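PDB 4XRI: putative uncharacterized protein from Chaetomium thermophilum, which probably carries cargo proteins into the nucleus as a flexible importin-beta transport receptor, and is thought to bind a small GTPase. Local coordinates for residues 33-36 with 37-41. The protein carries 2 engineered substitutions. Numbering follows the deposited sequence.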
ATOM      1  N   GLN A  33     -21.269  30.141   4.316  1.00 81.91           N
ATOM      2  CA  GLN A  33     -22.223  30.714   5.258  1.00 83.63           C
ATOM      3  C   GLN A  33     -22.171  29.994   6.601  1.00 78.71           C
ATOM      4  O   GLN A  33     -22.241  30.625   7.656  1.00 80.35           O
ATOM      5  CB  GLN A  33     -23.641  30.654   4.688  1.00 87.21           C
ATOM      6  CG  GLN A  33     -23.833  31.470   3.423  1.00 94.71           C
ATOM      7  CD  GLN A  33     -25.202  31.273   2.803  1.00100.52           C
ATOM      8  OE1 GLN A  33     -25.429  30.317   2.060  1.00 99.94           O
ATOM      9  NE2 GLN A  33     -26.123  32.181   3.104  1.00103.61           N
ATOM     10  N   LEU A  34     -22.046  28.672   6.552  1.00 83.66           N
ATOM     11  CA  LEU A  34     -21.974  27.864   7.762  1.00 77.00           C
ATOM     12  C   LEU A  34     -20.681  28.125   8.523  1.00 79.62           C
ATOM     13  O   LEU A  34     -20.694  28.324   9.739  1.00 69.07           O
ATOM     14  CB  LEU A  34     -22.089  26.379   7.422  1.00 65.53           C
ATOM     15  CG  LEU A  34     -23.416  25.929   6.813  1.00 60.05           C
ATOM     16  CD1 LEU A  34     -23.340  24.466   6.408  1.00 51.46           C
ATOM     17  CD2 LEU A  34     -24.566  26.164   7.786  1.00 55.24           C
ATOM     18  N   THR A  35     -19.568  28.120   7.798  1.00 75.16           N
ATOM     19  CA  THR A  35     -18.261  28.374   8.392  1.00 78.40           C
ATOM     20  C   THR A  35     -18.221  29.759   9.023  1.00 83.04           C
ATOM     21  O   THR A  35     -17.709  29.933  10.130  1.00 85.26           O
ATOM     22  CB  THR A  35     -17.133  28.260   7.352  1.00 81.08           C
ATOM     23  OG1 THR A  35     -17.188  26.977   6.718  1.00 81.88           O
ATOM     24  CG2 THR A  35     -15.777  28.431   8.018  1.00 85.40           C
ATOM     25  N   HIS A  36     -18.767  30.739   8.310  1.00 81.47           N
ATOM     26  CA  HIS A  36     -18.866  32.101   8.821  1.00 84.78           C
ATOM     27  C   HIS A  36     -19.718  32.147  10.081  1.00 80.06           C
ATOM     28  O   HIS A  36     -19.383  32.838  11.045  1.00 79.88           O
ATOM     29  CB  HIS A  36     -19.449  33.036   7.759  1.00 92.95           C
ATOM     30  CG  HIS A  36     -19.932  34.341   8.306  1.00101.89           C
ATOM     31  ND1 HIS A  36     -21.264  34.703   8.306  1.00103.18           N
ATOM     32  CD2 HIS A  36     -19.265  35.371   8.880  1.00103.75           C
ATOM     33  CE1 HIS A  36     -21.394  35.898   8.850  1.00103.45           C
ATOM     34  NE2 HIS A  36     -20.196  36.327   9.208  1.00104.40           N
ATOM     35  N   ALA A  37     -20.820  31.403  10.065  1.00 83.60           N
ATOM     36  CA  ALA A  37     -21.709  31.324  11.218  1.00 77.72           C
ATOM     37  C   ALA A  37     -20.997  30.728  12.425  1.00 71.60           C
ATOM     38  O   ALA A  37     -21.193  31.173  13.553  1.00 72.33           O
ATOM     39  CB  ALA A  37     -22.946  30.507  10.878  1.00 72.92           C
ATOM     40  N   ALA A  38     -20.159  29.729  12.179  1.00 71.62           N
ATOM     41  CA  ALA A  38     -19.419  29.073  13.248  1.00 68.91           C
ATOM     42  C   ALA A  38     -18.309  29.971  13.778  1.00 84.92           C
ATOM     43  O   ALA A  38     -17.767  29.734  14.857  1.00 89.83           O
ATOM     44  CB  ALA A  38     -18.841  27.753  12.760  1.00 55.18           C
ATOM     45  N   GLU A  39     -17.968  30.998  13.008  1.00 83.62           N
ATOM     46  CA  GLU A  39     -16.900  31.919  13.373  1.00 81.34           C
ATOM     47  C   GLU A  39     -17.448  33.121  14.139  1.00 76.76           C
ATOM     48  O   GLU A  39     -16.829  33.586  15.094  1.00 83.10           O
ATOM     49  CB  GLU A  39     -16.151  32.385  12.122  1.00 84.85           C
ATOM     50  CG  GLU A  39     -15.170  31.354  11.560  1.00 82.24           C
ATOM     51  CD  GLU A  39     -14.636  31.714  10.180  1.00 87.59           C
ATOM     52  OE1 GLU A  39     -15.012  32.778   9.643  1.00 89.68           O
ATOM     53  OE2 GLU A  39     -13.839  30.923   9.631  1.00 83.54           O
ATOM     54  N   THR A  40     -18.618  33.614  13.737  1.00 74.26           N
ATOM     55  CA  THR A  40     -19.173  34.817  14.354  1.00 78.00           C
ATOM     56  C   THR A  40     -19.758  34.529  15.743  1.00 75.49           C
ATOM     57  O   THR A  40     -19.538  35.298  16.679  1.00 75.16           O
ATOM     58  CB  THR A  40     -20.246  35.473  13.449  1.00 92.67           C
ATOM     59  OG1 THR A  40     -20.757  36.647  14.086  1.00 90.75           O
ATOM     60  CG2 THR A  40     -21.392  34.520  13.137  1.00 90.62           C
ATOM     61  N   ASN A  41     -20.492  33.428  15.879  1.00 75.93           N
ATOM     62  CA  ASN A  41     -21.040  33.027  17.168  1.00 70.75           C
ATOM     63  C   ASN A  41     -21.181  31.515  17.200  1.00 69.41           C
ATOM     64  O   ASN A  41     -22.192  30.963  16.761  1.00 67.18           O
ATOM     65  CB  ASN A  41     -22.390  33.705  17.430  1.00 68.13           C
ATOM     66  CG  ASN A  41     -22.862  33.550  18.873  1.00 65.28           C
ATOM     67  OD1 ASN A  41     -22.471  32.620  19.577  1.00 69.50           O
ATOM     68  ND2 ASN A  41     -23.713  34.469  19.315  1.00 70.75           N
TER
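CG of His36 is anti to the backbone N (chi1 164°), beside the carbonyl carbon, and Thr40 sets CG2 between its own N and carbonyl carbon; together these torsions place this methyl over one face of the imidazole, one helical turn on. The approach is loose: the nearest side-chain pair is His36 NE2 and Thr40 CB at 4.3 Å. On the neighbouring flank, Thr35 and Glu39 run side by side in the same direction. Thr35 CG2 lies 3.5 Å from Glu39 OE2, a methyl against a carboxylate oxygen, while Glu39 CG rests 3.2 Å from Thr35 O. The hydroxyl of Thr35 turns the other way and bonds to the backbone oxygen of Glu31.

Beneath these side chains, Ala37 N donates to Gln33 O and Ala38 N to Leu34 O, each at 2.9 Å. His36 O is shared between an i+4 and an i+3 donor, as often happens where a helix ends. Thr40 N, the i+4 donor, lies 2.9 Å from His36 O, nearly in line with the carbonyl. Glu39 N, the i+3 donor, reaches His36 O at 3.0 Å from above the carbonyl plane. Asn41 then leaves the helix, its N weakly bonded to Ala37 O, and its OD1 caps Gln44 N at the start of helix 42-54. Leu34, Ala37 and Ala38 pack on Tyr45 of that helix, whereas the His36 and Glu39 side chains are exposed. The arrangement is that of a helix C-terminus passing through an Asn N-cap straight into the next helix, within the importin-beta N-terminal domain of a HEAT-repeat protein.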